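Local coordinates for SnoaL-like domain-containing protein (Burkholderia xenovorans LB400, PDB 3EN8) that is of unknown function but has an NTF2-like fold of the SnoaL-like family, forms a two-chain assembly and binds a calcium ion, at residues A[9-14]-A[27-32]; A[75-80]-A[96-101]; A[33-38]-A[103-108]; A[89-94]-A[109-114]. All coordinates share one frame; numbering follows the deposited sequence.

Contact 1: residues A[9-14]-A[27-32]. With CA (calcium ion), chain B.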
loop_
_atom_site.group_PDB
_atom_site.type_symbol
_atom_site.label_atom_id
_atom_site.label_comp_id
_atom_site.label_asym_id
_atom_site.label_seq_id
_atom_site.Cartn_x
_atom_site.Cartn_y
_atom_site.Cartn_z
ATOM N N GLU A 9 11.437 -6.574 -14.270
ATOM C CA GLU A 9 12.349 -7.736 -14.248
ATOM C C GLU A 9 13.130 -7.830 -12.936
ATOM O O GLU A 9 13.208 -8.900 -12.303
ATOM C CB GLU A 9 13.332 -7.683 -15.422
ATOM C CG GLU A 9 14.241 -8.919 -15.541
ATOM C CD GLU A 9 15.233 -8.800 -16.683
ATOM O OE1 GLU A 9 15.709 -7.683 -16.929
ATOM O OE2 GLU A 9 15.531 -9.823 -17.343
ATOM N N ALA A 10 13.649 -6.676 -12.503
ATOM C CA ALA A 10 14.434 -6.568 -11.260
ATOM C C ALA A 10 13.543 -6.906 -10.068
ATOM O O ALA A 10 13.955 -7.589 -9.108
ATOM C CB ALA A 10 15.013 -5.138 -11.116
ATOM N N LEU A 11 12.309 -6.417 -10.131
ATOM C CA LEU A 11 11.334 -6.671 -9.050
ATOM C C LEU A 11 10.933 -8.128 -8.934
ATOM O O LEU A 11 10.844 -8.671 -7.828
ATOM C CB LEU A 11 10.086 -5.853 -9.199
ATOM C CG LEU A 11 10.186 -4.420 -8.769
ATOM C CD1 LEU A 11 8.910 -3.670 -9.225
ATOM C CD2 LEU A 11 10.396 -4.371 -7.232
ATOM N N ASN A 12 10.702 -8.765 -10.083
ATOM C CA ASN A 12 10.379 -10.204 -10.111
ATOM C C ASN A 12 11.496 -10.995 -9.418
ATOM O O ASN A 12 11.263 -11.945 -8.656
ATOM C CB ASN A 12 10.186 -10.702 -11.551
ATOM C CG ASN A 12 8.894 -10.217 -12.174
ATOM O OD1 ASN A 12 8.003 -9.770 -11.464
ATOM N ND2 ASN A 12 8.814 -10.250 -13.514
ATOM N N ALA A 13 12.723 -10.583 -9.689
ATOM C CA ALA A 13 13.915 -11.298 -9.160
ATOM C C ALA A 13 14.069 -11.041 -7.662
ATOM O O ALA A 13 14.419 -11.943 -6.855
ATOM C CB ALA A 13 15.185 -10.889 -9.937
ATOM N N HIS A 14 13.755 -9.810 -7.305
ATOM C CA HIS A 14 13.738 -9.362 -5.900
ATOM C C HIS A 14 12.832 -10.233 -5.090
ATOM O O HIS A 14 13.166 -10.673 -3.985
ATOM C CB HIS A 14 13.258 -7.905 -5.788
ATOM C CG HIS A 14 13.115 -7.417 -4.366
ATOM N ND1 HIS A 14 14.203 -7.149 -3.554
ATOM C CD2 HIS A 14 12.020 -7.170 -3.613
ATOM C CE1 HIS A 14 13.771 -6.720 -2.378
ATOM N NE2 HIS A 14 12.447 -6.746 -2.384
ATOM N N HIS A 27 18.703 -8.099 -1.859
ATOM C CA HIS A 27 19.090 -6.721 -1.565
ATOM C C HIS A 27 19.885 -6.074 -2.660
ATOM O O HIS A 27 20.334 -4.949 -2.543
ATOM C CB HIS A 27 19.704 -6.610 -0.174
ATOM C CG HIS A 27 18.703 -6.893 0.892
ATOM N ND1 HIS A 27 18.397 -8.177 1.285
ATOM C CD2 HIS A 27 17.862 -6.081 1.573
ATOM C CE1 HIS A 27 17.441 -8.137 2.200
ATOM N NE2 HIS A 27 17.092 -6.882 2.385
ATOM N N ASP A 28 19.949 -6.774 -3.779
ATOM C CA ASP A 28 20.691 -6.290 -4.943
ATOM C C ASP A 28 20.048 -5.049 -5.522
ATOM O O ASP A 28 20.696 -4.183 -6.107
ATOM C CB ASP A 28 20.727 -7.351 -6.037
ATOM C CG ASP A 28 21.461 -6.876 -7.263
ATOM O OD1 ASP A 28 22.674 -6.634 -7.123
ATOM O OD2 ASP A 28 20.836 -6.728 -8.341
ATOM N N ILE A 29 18.743 -4.991 -5.341
ATOM C CA ILE A 29 17.893 -3.965 -5.993
ATOM C C ILE A 29 18.032 -2.576 -5.366
ATOM O O ILE A 29 17.599 -1.580 -5.935
ATOM C CB ILE A 29 16.385 -4.385 -6.036
ATOM C CG1 ILE A 29 15.674 -3.681 -7.198
ATOM C CG2 ILE A 29 15.675 -4.083 -4.663
ATOM C CD1 ILE A 29 14.197 -4.185 -7.453
ATOM N N TYR A 30 18.648 -2.501 -4.189
ATOM C CA TYR A 30 18.677 -1.223 -3.424
ATOM C C TYR A 30 19.888 -0.379 -3.704
ATOM O O TYR A 30 20.997 -0.863 -3.856
ATOM C CB TYR A 30 18.608 -1.418 -1.888
ATOM C CG TYR A 30 17.377 -2.139 -1.454
ATOM C CD1 TYR A 30 16.185 -1.451 -1.235
ATOM C CD2 TYR A 30 17.393 -3.539 -1.260
ATOM C CE1 TYR A 30 15.022 -2.120 -0.871
ATOM C CE2 TYR A 30 16.247 -4.213 -0.867
ATOM C CZ TYR A 30 15.067 -3.511 -0.663
ATOM O OH TYR A 30 13.903 -4.151 -0.313
ATOM N N ASP A 31 19.664 0.919 -3.739
ATOM C CA ASP A 31 20.790 1.833 -3.557
ATOM C C ASP A 31 21.451 1.553 -2.217
ATOM O O ASP A 31 20.801 1.149 -1.274
ATOM C CB ASP A 31 20.318 3.277 -3.563
ATOM C CG ASP A 31 21.458 4.255 -3.533
ATOM O OD1 ASP A 31 22.030 4.510 -4.605
ATOM O OD2 ASP A 31 21.772 4.791 -2.453
ATOM N N ASP A 32 22.736 1.864 -2.127
ATOM C CA ASP A 32 23.469 1.661 -0.871
ATOM C C ASP A 32 22.846 2.394 0.306
ATOM O O ASP A 32 22.831 1.896 1.438
ATOM C CB ASP A 32 24.949 2.021 -1.018
ATOM C CG ASP A 32 25.193 3.523 -1.127
ATOM O OD1 ASP A 32 24.349 4.220 -1.743
ATOM O OD2 ASP A 32 26.245 4.016 -0.596
HETATM CA CA CA B . 26.571 6.102 -0.113
HETATM O O HOH W 1 11.328 -5.813 -0.076
HETATM O O HOH W 2 16.699 -7.514 -5.058
HETATM O O HOH W 3 26.886 5.994 2.206
#
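I29 reaches helix 3-20 with one arm and the H14 imidazole with the other. CG1 stands anti to the backbone N (chi1 -155°), and CD1 beyond it meets the helix, where it lies 3.8 Å from both L11 CD2 and A10 O, with A10 CB at 3.9 Å. The other arm, I29 CG2, turns to the imidazole and comes 3.6 Å from H14 ND1. The same methyl also sits over the centre of the Y30 ring, 3.8 Å above its plane.

H14 and Y30 cross at about a right angle, their rings inclined at 79° with centroids 5.7 Å apart, and H14 CE1 approaches Y30 OH. Two waters lie in the plane of the imidazole at its edge and occupy both nitrogens. One is 2.7 Å from H14 NE2 and donates to Y30 OH; the other is 2.9 Å from H14 ND1 and accepts a weak bond from I29 N. Y30 OH is also held by E106 and R55, and M96 of strand 88-99 packs on both H14 and Y30.

Farther along, D32 OD2 binds calcium at 2.2 Å, with D33 as a second protein ligand. The whole is an N-terminal helix packed against the segment that leads into the curved sheet, a layout consistent with the NTF2-like fold, in which helices pack on the concave side of such a sheet.

Contact 2: residues A[75-80]-A[96-101]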
loop_
_atom_site.group_PDB
_atom_site.type_symbol
_atom_site.label_atom_id
_atom_site.label_comp_id
_atom_site.label_asym_id
_atom_site.label_seq_id
_atom_site.Cartn_x
_atom_site.Cartn_y
_atom_site.Cartn_z
ATOM N N ASN A 75 9.181 5.663 -11.976
ATOM C CA ASN A 75 10.064 5.271 -10.885
ATOM C C ASN A 75 9.253 4.880 -9.645
ATOM O O ASN A 75 9.827 4.584 -8.618
ATOM C CB ASN A 75 11.062 6.366 -10.532
ATOM C CG ASN A 75 12.256 6.396 -11.461
ATOM O OD1 ASN A 75 12.729 5.353 -11.922
ATOM N ND2 ASN A 75 12.766 7.599 -11.725
ATOM N N LEU A 76 7.931 4.805 -9.798
ATOM C CA LEU A 76 7.045 4.419 -8.684
ATOM C C LEU A 76 6.485 3.024 -8.870
ATOM O O LEU A 76 5.780 2.755 -9.856
ATOM C CB LEU A 76 5.899 5.418 -8.543
ATOM C CG LEU A 76 4.919 5.212 -7.374
ATOM C CD1 LEU A 76 5.680 5.305 -6.022
ATOM C CD2 LEU A 76 3.819 6.263 -7.438
ATOM N N TRP A 77 6.729 2.184 -7.866
ATOM C CA TRP A 77 6.386 0.769 -7.932
ATOM C C TRP A 77 5.687 0.314 -6.653
ATOM O O TRP A 77 6.006 0.726 -5.546
ATOM C CB TRP A 77 7.636 -0.059 -8.246
ATOM C CG TRP A 77 8.050 0.269 -9.669
ATOM C CD1 TRP A 77 8.734 1.364 -10.083
ATOM C CD2 TRP A 77 7.673 -0.442 -10.844
ATOM N NE1 TRP A 77 8.812 1.391 -11.465
ATOM C CE2 TRP A 77 8.146 0.292 -11.949
ATOM C CE3 TRP A 77 6.958 -1.631 -11.076
ATOM C CZ2 TRP A 77 7.968 -0.150 -13.244
ATOM C CZ3 TRP A 77 6.761 -2.030 -12.338
ATOM C CH2 TRP A 77 7.260 -1.289 -13.425
ATOM N N ILE A 78 4.693 -0.527 -6.848
ATOM C CA ILE A 78 3.980 -1.085 -5.716
ATOM C C ILE A 78 3.614 -2.546 -5.887
ATOM O O ILE A 78 2.972 -2.968 -6.844
ATOM C CB ILE A 78 2.768 -0.224 -5.310
ATOM C CG1 ILE A 78 2.213 -0.747 -3.985
ATOM C CG2 ILE A 78 1.692 -0.141 -6.417
ATOM C CD1 ILE A 78 1.144 0.159 -3.398
ATOM N N THR A 79 4.068 -3.296 -4.908
ATOM C CA THR A 79 3.920 -4.747 -4.899
ATOM C C THR A 79 3.009 -5.109 -3.744
ATOM O O THR A 79 3.217 -4.704 -2.594
ATOM C CB THR A 79 5.275 -5.513 -4.783
ATOM O OG1 THR A 79 6.149 -5.170 -5.848
ATOM C CG2 THR A 79 5.021 -7.043 -4.760
ATOM N N GLU A 80 1.986 -5.865 -4.104
ATOM C CA GLU A 80 1.068 -6.470 -3.171
ATOM C C GLU A 80 1.401 -7.936 -3.107
ATOM O O GLU A 80 1.494 -8.615 -4.130
ATOM C CB GLU A 80 -0.387 -6.292 -3.641
ATOM C CG GLU A 80 -0.911 -4.833 -3.703
ATOM C CD GLU A 80 -2.211 -4.780 -4.418
ATOM O OE1 GLU A 80 -3.180 -5.329 -3.855
ATOM O OE2 GLU A 80 -2.253 -4.212 -5.544
HETATM N N MSE A 96 7.817 1.159 -3.617
HETATM C CA MSE A 96 9.234 1.430 -3.898
HETATM C C MSE A 96 9.428 2.592 -4.838
HETATM O O MSE A 96 8.793 2.696 -5.874
HETATM C CB MSE A 96 9.962 0.210 -4.461
HETATM C CG MSE A 96 10.189 -0.912 -3.429
HETATM SE SE MSE A 96 10.729 -2.514 -4.377
HETATM C CE MSE A 96 11.245 -3.546 -2.839
ATOM N N GLU A 97 10.354 3.439 -4.437
ATOM C CA GLU A 97 10.814 4.560 -5.288
ATOM C C GLU A 97 12.216 4.294 -5.770
ATOM O O GLU A 97 13.153 4.043 -4.987
ATOM C CB GLU A 97 10.781 5.834 -4.494
ATOM C CG GLU A 97 9.450 6.150 -3.912
ATOM C CD GLU A 97 9.568 7.085 -2.745
ATOM O OE1 GLU A 97 10.016 8.227 -2.943
ATOM O OE2 GLU A 97 9.230 6.662 -1.629
ATOM N N PHE A 98 12.331 4.374 -7.090
ATOM C CA PHE A 98 13.534 4.116 -7.842
ATOM C C PHE A 98 14.203 5.400 -8.334
ATOM O O PHE A 98 13.571 6.424 -8.630
ATOM C CB PHE A 98 13.237 3.222 -9.096
ATOM C CG PHE A 98 13.003 1.753 -8.784
ATOM C CD1 PHE A 98 11.817 1.323 -8.212
ATOM C CD2 PHE A 98 13.974 0.817 -9.068
ATOM C CE1 PHE A 98 11.620 0.006 -7.929
ATOM C CE2 PHE A 98 13.782 -0.530 -8.764
ATOM C CZ PHE A 98 12.589 -0.929 -8.217
ATOM N N ARG A 99 15.510 5.304 -8.384
ATOM C CA ARG A 99 16.351 6.285 -9.084
ATOM C C ARG A 99 17.528 5.577 -9.702
ATOM O O ARG A 99 18.244 4.815 -9.060
ATOM C CB ARG A 99 16.850 7.376 -8.146
ATOM C CG ARG A 99 15.758 8.047 -7.318
ATOM N N ASN A 100 17.691 5.828 -10.983
ATOM C CA ASN A 100 18.739 5.207 -11.762
ATOM C C ASN A 100 18.755 3.708 -11.569
ATOM O O ASN A 100 19.800 3.063 -11.489
ATOM C CB ASN A 100 20.076 5.814 -11.393
ATOM C CG ASN A 100 20.122 7.312 -11.666
ATOM O OD1 ASN A 100 20.568 8.088 -10.828
ATOM N ND2 ASN A 100 19.620 7.722 -12.828
ATOM N N GLY A 101 17.561 3.160 -11.488
ATOM C CA GLY A 101 17.368 1.733 -11.564
ATOM C C GLY A 101 17.532 1.030 -10.248
ATOM O O GLY A 101 17.520 -0.200 -10.168
HETATM O O HOH W 4 15.177 4.244 -12.287
HETATM O O HOH W 5 15.972 7.885 -12.293
#
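N75 and F98 open a short antiparallel pairing in which F98 N gives a nearly straight hydrogen bond of 2.9 Å to N75 O, and W77 and M96 follow as a hydrogen-bonded pair, the M96 N to W77 O bond being 2.7 Å long. L76 and E97 form the non-hydrogen-bonded pair between them.

On the face carrying W77 and M96, the indole meets F98 through its five-membered ring. W77 CD1 lies 3.6 Å from F98 CD1, and the ring planes are inclined at 73°. Both residues have CG anti to the carbonyl carbon (chi1 -68° for W77, -75° for F98), and the two side chains cross at about a right angle. The indole N-H is taken up by G74 O, while I7 and L11 of helix 3-20 pack against the indole.

The N75 side chain lies against the F98 carbonyl, its CG 3.1 Å from F98 O, and crosses the F98 side chain obliquely, with OD1 3.6 Å from F98 CB. Its amide is tied to the turn by two waters: one donates to OD1 and accepts from G101 N, the other accepts from ND2 and N100 N. On the reverse face, E97 forms a salt bridge with R69 of the second subunit. This is the open end of a beta hairpin, strands 76-85 and 88-99, within the curved sheet of an NTF2-like fold.

Contact 3: residues A[33-38]-A[103-108]. With CA (calcium ion), chain B.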
loop_
_atom_site.group_PDB
_atom_site.type_symbol
_atom_site.label_atom_id
_atom_site.label_comp_id
_atom_site.label_asym_id
_atom_site.label_seq_id
_atom_site.Cartn_x
_atom_site.Cartn_y
_atom_site.Cartn_z
ATOM N N ASP A 33 22.317 3.573 0.020
ATOM C CA ASP A 33 21.745 4.436 1.044
ATOM C C ASP A 33 20.213 4.362 1.096
ATOM O O ASP A 33 19.550 5.243 1.636
ATOM C CB ASP A 33 22.187 5.879 0.842
ATOM C CG ASP A 33 23.675 6.015 0.819
ATOM O OD1 ASP A 33 24.311 5.636 1.795
ATOM O OD2 ASP A 33 24.187 6.441 -0.209
ATOM N N ALA A 34 19.674 3.295 0.530
ATOM C CA ALA A 34 18.243 3.059 0.548
ATOM C C ALA A 34 17.728 3.158 1.980
ATOM O O ALA A 34 18.367 2.710 2.929
ATOM C CB ALA A 34 17.881 1.641 -0.016
ATOM N N ILE A 35 16.538 3.721 2.084
ATOM C CA ILE A 35 15.762 3.742 3.340
ATOM C C ILE A 35 14.516 2.872 3.215
ATOM O O ILE A 35 13.909 2.765 2.153
ATOM C CB ILE A 35 15.414 5.185 3.818
ATOM C CG1 ILE A 35 14.578 5.944 2.787
ATOM C CG2 ILE A 35 16.730 5.947 4.079
ATOM C CD1 ILE A 35 13.973 7.312 3.246
ATOM N N CYS A 36 14.179 2.242 4.333
ATOM C CA CYS A 36 12.994 1.410 4.430
ATOM C C CYS A 36 12.217 1.784 5.676
ATOM O O CYS A 36 12.729 1.704 6.781
ATOM C CB CYS A 36 13.343 -0.073 4.459
ATOM S SG CYS A 36 11.872 -1.131 4.304
ATOM N N ASP A 37 10.980 2.193 5.443
ATOM C CA ASP A 37 10.055 2.680 6.492
ATOM C C ASP A 37 8.933 1.691 6.769
ATOM O O ASP A 37 8.344 1.103 5.856
ATOM C CB ASP A 37 9.389 3.974 6.034
ATOM C CG ASP A 37 10.338 5.140 5.918
ATOM O OD1 ASP A 37 11.480 5.064 6.427
ATOM O OD2 ASP A 37 9.926 6.160 5.297
ATOM N N TYR A 38 8.639 1.540 8.054
ATOM C CA TYR A 38 7.460 0.865 8.531
ATOM C C TYR A 38 6.557 1.889 9.224
ATOM O O TYR A 38 6.704 2.129 10.437
ATOM C CB TYR A 38 7.821 -0.236 9.556
ATOM C CG TYR A 38 8.869 -1.239 9.116
ATOM C CD1 TYR A 38 8.931 -1.702 7.797
ATOM C CD2 TYR A 38 9.767 -1.763 10.023
ATOM C CE1 TYR A 38 9.862 -2.631 7.407
ATOM C CE2 TYR A 38 10.709 -2.702 9.639
ATOM C CZ TYR A 38 10.758 -3.130 8.326
ATOM O OH TYR A 38 11.683 -4.072 7.947
ATOM N N VAL A 103 16.400 1.058 -5.911
ATOM C CA VAL A 103 15.430 1.499 -4.886
ATOM C C VAL A 103 16.100 2.459 -3.930
ATOM O O VAL A 103 17.124 2.134 -3.321
ATOM C CB VAL A 103 14.839 0.288 -4.146
ATOM C CG1 VAL A 103 13.980 0.763 -2.972
ATOM C CG2 VAL A 103 14.001 -0.564 -5.119
ATOM N N VAL A 104 15.538 3.658 -3.775
ATOM C CA VAL A 104 16.120 4.586 -2.810
ATOM C C VAL A 104 15.272 4.714 -1.555
ATOM O O VAL A 104 15.750 5.164 -0.503
ATOM C CB VAL A 104 16.382 5.975 -3.428
ATOM C CG1 VAL A 104 17.394 5.865 -4.599
ATOM C CG2 VAL A 104 15.054 6.700 -3.863
ATOM N N HIS A 105 13.999 4.376 -1.703
ATOM C CA HIS A 105 13.031 4.436 -0.590
ATOM C C HIS A 105 11.944 3.364 -0.756
ATOM O O HIS A 105 11.264 3.275 -1.767
ATOM C CB HIS A 105 12.429 5.845 -0.501
ATOM C CG HIS A 105 11.636 6.128 0.756
ATOM N ND1 HIS A 105 11.174 7.395 1.052
ATOM C CD2 HIS A 105 11.228 5.334 1.776
ATOM C CE1 HIS A 105 10.528 7.372 2.211
ATOM N NE2 HIS A 105 10.529 6.130 2.664
ATOM N N GLU A 106 11.843 2.516 0.244
ATOM C CA GLU A 106 10.795 1.504 0.305
ATOM C C GLU A 106 9.960 1.819 1.516
ATOM O O GLU A 106 10.497 2.208 2.528
ATOM C CB GLU A 106 11.410 0.109 0.464
ATOM C CG GLU A 106 10.365 -1.006 0.583
ATOM C CD GLU A 106 10.968 -2.413 0.553
ATOM O OE1 GLU A 106 12.211 -2.588 0.728
ATOM O OE2 GLU A 106 10.156 -3.353 0.361
ATOM N N THR A 107 8.650 1.666 1.383
ATOM C CA THR A 107 7.729 1.738 2.524
ATOM C C THR A 107 6.899 0.468 2.523
ATOM O O THR A 107 6.240 0.133 1.520
ATOM C CB THR A 107 6.781 2.920 2.365
ATOM O OG1 THR A 107 7.523 4.080 2.007
ATOM C CG2 THR A 107 5.978 3.177 3.673
ATOM N N GLN A 108 6.906 -0.210 3.651
ATOM C CA GLN A 108 6.163 -1.438 3.800
ATOM C C GLN A 108 5.056 -1.363 4.861
ATOM O O GLN A 108 5.211 -0.772 5.924
ATOM C CB GLN A 108 7.103 -2.596 4.128
ATOM C CG GLN A 108 7.938 -3.139 2.971
ATOM C CD GLN A 108 8.926 -4.228 3.442
ATOM O OE1 GLN A 108 9.819 -3.966 4.234
ATOM N NE2 GLN A 108 8.781 -5.443 2.909
HETATM CA CA CA B . 26.571 6.102 -0.113
HETATM O O HOH W 3 26.886 5.994 2.206
HETATM O O HOH W 6 11.152 -5.529 5.907
#
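I35 and H105 begin a parallel pairing that alternates its backbone hydrogen bonds regularly: I35 N to V104 O, E106 N to I35 O, D37 N to E106 O and Q108 N to D37 O. The first donor stands above the V104 carbonyl plane, whereas Q108 N lies nearly along the C=O axis of D37.

I35 packs on the H105 imidazole. Its CD1 sits over the centre of the ring, 3.4 Å from the centroid, a CH-pi contact. CG1 is placed between the backbone N and the carbonyl carbon (chi1 60°) and lies over the same face, 3.6 Å from H105 CD2.

Among polar side chains, H105 NE2 donates to D37 OD2 at 2.7 Å. The oxygen is met from above the carboxylate plane, which stands 79° from the ring. D37 OD1 forms a salt bridge with R44. On the opposite face, C36 SG is 3.5 Å from Q108 OE1, and a water donating to that oxygen also bonds Y38 OH. Q108 OE1 accepts from R55 too, and NE2 bonds Y81 OH. E106 is gripped by R55, Y30 and S94.

D33 OD2 binds calcium at 2.4 Å, beside D32. V104 and H105 both face E97 in a classic beta bulge, and the parallel pair is the one that makes this NTF2-like sheet mixed.

Contact 4: residues A[89-94]-A[109-114]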
loop_
_atom_site.group_PDB
_atom_site.type_symbol
_atom_site.label_atom_id
_atom_site.label_comp_id
_atom_site.label_asym_id
_atom_site.label_seq_id
_atom_site.Cartn_x
_atom_site.Cartn_y
_atom_site.Cartn_z
ATOM N N PRO A 89 -0.708 -15.468 7.947
ATOM C CA PRO A 89 -0.280 -14.669 6.814
ATOM C C PRO A 89 -0.449 -13.185 7.049
ATOM O O PRO A 89 -1.258 -12.711 7.891
ATOM C CB PRO A 89 -1.214 -15.150 5.711
ATOM C CG PRO A 89 -2.521 -15.291 6.488
ATOM C CD PRO A 89 -2.072 -15.999 7.748
ATOM N N ALA A 90 0.362 -12.457 6.322
ATOM C CA ALA A 90 0.254 -11.010 6.267
ATOM C C ALA A 90 0.095 -10.566 4.831
ATOM O O ALA A 90 0.870 -10.938 3.955
ATOM C CB ALA A 90 1.455 -10.373 6.883
ATOM N N TYR A 91 -0.964 -9.798 4.624
ATOM C CA TYR A 91 -1.184 -9.060 3.372
ATOM C C TYR A 91 -0.285 -7.843 3.419
ATOM O O TYR A 91 -0.493 -6.900 4.217
ATOM C CB TYR A 91 -2.663 -8.647 3.225
ATOM C CG TYR A 91 -3.581 -9.761 2.846
ATOM C CD1 TYR A 91 -3.809 -10.081 1.516
ATOM C CD2 TYR A 91 -4.233 -10.517 3.833
ATOM C CE1 TYR A 91 -4.661 -11.132 1.161
ATOM C CE2 TYR A 91 -5.090 -11.563 3.490
ATOM C CZ TYR A 91 -5.297 -11.872 2.154
ATOM O OH TYR A 91 -6.137 -12.908 1.791
ATOM N N THR A 92 0.715 -7.877 2.540
ATOM C CA THR A 92 1.824 -6.944 2.560
ATOM C C THR A 92 1.808 -6.051 1.315
ATOM O O THR A 92 1.344 -6.406 0.233
ATOM C CB THR A 92 3.174 -7.703 2.749
ATOM O OG1 THR A 92 3.068 -8.605 3.864
ATOM C CG2 THR A 92 4.320 -6.712 3.025
ATOM N N VAL A 93 2.236 -4.845 1.550
ATOM C CA VAL A 93 2.402 -3.824 0.496
ATOM C C VAL A 93 3.779 -3.242 0.601
ATOM O O VAL A 93 4.208 -2.805 1.648
ATOM C CB VAL A 93 1.351 -2.689 0.598
ATOM C CG1 VAL A 93 1.660 -1.574 -0.441
ATOM C CG2 VAL A 93 -0.070 -3.222 0.385
ATOM N N SER A 94 4.496 -3.268 -0.513
ATOM C CA SER A 94 5.764 -2.621 -0.583
ATOM C C SER A 94 5.715 -1.541 -1.686
ATOM O O SER A 94 5.555 -1.874 -2.886
ATOM C CB SER A 94 6.875 -3.642 -0.917
ATOM O OG SER A 94 8.092 -3.047 -1.349
ATOM N N TYR A 109 3.948 -1.993 4.506
ATOM C CA TYR A 109 2.820 -2.232 5.399
ATOM C C TYR A 109 2.489 -3.734 5.465
ATOM O O TYR A 109 2.476 -4.431 4.458
ATOM C CB TYR A 109 1.599 -1.533 4.848
ATOM C CG TYR A 109 1.654 -0.028 4.945
ATOM C CD1 TYR A 109 2.238 0.721 3.970
ATOM C CD2 TYR A 109 1.145 0.631 6.071
ATOM C CE1 TYR A 109 2.291 2.113 4.054
ATOM C CE2 TYR A 109 1.159 2.015 6.152
ATOM C CZ TYR A 109 1.736 2.740 5.164
ATOM O OH TYR A 109 1.768 4.086 5.285
ATOM N N PHE A 110 2.127 -4.157 6.644
ATOM C CA PHE A 110 1.862 -5.557 6.956
ATOM C C PHE A 110 0.516 -5.637 7.615
ATOM O O PHE A 110 0.338 -5.156 8.724
ATOM C CB PHE A 110 2.939 -6.110 7.895
ATOM C CG PHE A 110 4.352 -5.884 7.410
ATOM C CD1 PHE A 110 4.955 -6.802 6.565
ATOM C CD2 PHE A 110 5.077 -4.752 7.805
ATOM C CE1 PHE A 110 6.260 -6.608 6.125
ATOM C CE2 PHE A 110 6.396 -4.553 7.341
ATOM C CZ PHE A 110 6.962 -5.478 6.514
ATOM N N SER A 111 -0.448 -6.174 6.880
ATOM C CA SER A 111 -1.838 -6.150 7.305
ATOM C C SER A 111 -2.393 -7.562 7.521
ATOM O O SER A 111 -1.934 -8.540 6.920
ATOM C CB SER A 111 -2.683 -5.320 6.317
ATOM O OG SER A 111 -3.000 -6.032 5.165
ATOM N N ASP A 112 -3.368 -7.642 8.418
ATOM C CA ASP A 112 -4.049 -8.905 8.706
ATOM C C ASP A 112 -5.229 -9.161 7.767
ATOM O O ASP A 112 -5.868 -8.208 7.290
ATOM C CB ASP A 112 -4.580 -8.921 10.138
ATOM C CG ASP A 112 -3.481 -8.928 11.159
ATOM O OD1 ASP A 112 -2.663 -9.862 11.152
ATOM O OD2 ASP A 112 -3.450 -7.998 11.978
ATOM N N PRO A 113 -5.538 -10.442 7.505
ATOM C CA PRO A 113 -6.826 -10.766 6.911
ATOM C C PRO A 113 -7.929 -10.264 7.805
ATOM O O PRO A 113 -7.743 -10.168 9.035
ATOM C CB PRO A 113 -6.850 -12.310 6.923
ATOM C CG PRO A 113 -5.482 -12.719 7.166
ATOM C CD PRO A 113 -4.877 -11.659 8.004
ATOM N N PHE A 114 -9.066 -9.976 7.193
ATOM C CA PHE A 114 -10.323 -9.822 7.928
ATOM C C PHE A 114 -11.470 -10.450 7.171
ATOM O O PHE A 114 -11.419 -10.623 5.964
ATOM C CB PHE A 114 -10.616 -8.366 8.343
ATOM C CG PHE A 114 -10.895 -7.422 7.202
ATOM C CD1 PHE A 114 -12.164 -7.335 6.657
ATOM C CD2 PHE A 114 -9.907 -6.588 6.710
ATOM C CE1 PHE A 114 -12.429 -6.473 5.636
ATOM C CE2 PHE A 114 -10.181 -5.710 5.679
ATOM C CZ PHE A 114 -11.438 -5.674 5.133
#
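S111 OG stands between the backbone N and the carbonyl carbon (chi1 79°), and from that position it turns to the Y91 carbonyl. T92 CG2, anti to its own backbone N, is likewise set where it meets the F110 ring.

Y91 O therefore accepts twice, from S111 N and from S111 OG, each at 2.8 Å, and the two donors arrive from opposite faces of the carbonyl plane. The two bonds grip Y91 O, and the one from OG holds the serine hydroxyl against the opposite strand, S111 OG being 3.3 Å from Y91 CB. The return bond, Y91 N to S111 O, is more bent, at 136°. V93 and Y109 form the next hydrogen-bonded pair, with straighter bonds in both directions. Between them, T92 and F110 are a non-hydrogen-bonded pair whose side chains cross obliquely, T92 CG2 lying 3.6 Å from F110 CD1.

Past the end of the regular pairing, P113 takes over the packing. Its CG lies in the plane of the Y91 ring, at the edge, 3.9 Å from CE2, and is 4.0 Å from P89 CG, the two prolines crossing at about a right angle.

The pairing belongs to the hairpin of strands 88-99 and 102-111. Strand 76-85 flanks it beyond 88-99, with Y81 and I83 packed on T92, and the second subunit meets the face of V93 and Y109, where Y109 OH bonds E80 of that subunit.

Overall arrangement
From the N terminus, contact 1 closes first, bringing residues 27-32 back against helix 3-20. The chain then turns at D32 and D33, whose shared calcium joins contact 1 to contact 3. Contact 3 closes the longest loop, bringing strand 34-38 beside strand 102-111, and contact 2 nests inside it as the hairpin of strands 76-85 and 88-99. Contact 4 pairs 88-99 with 102-111 and crosses both contacts 2 and 3. Contacts 2, 3 and 4 thus tie four strands that are neighbours in one sheet (34-38, 102-111, 88-99, 76-85), while contact 1 packs on it through L11, I29 and Y30. Contacts 2, 3 and 4 also touch the second subunit.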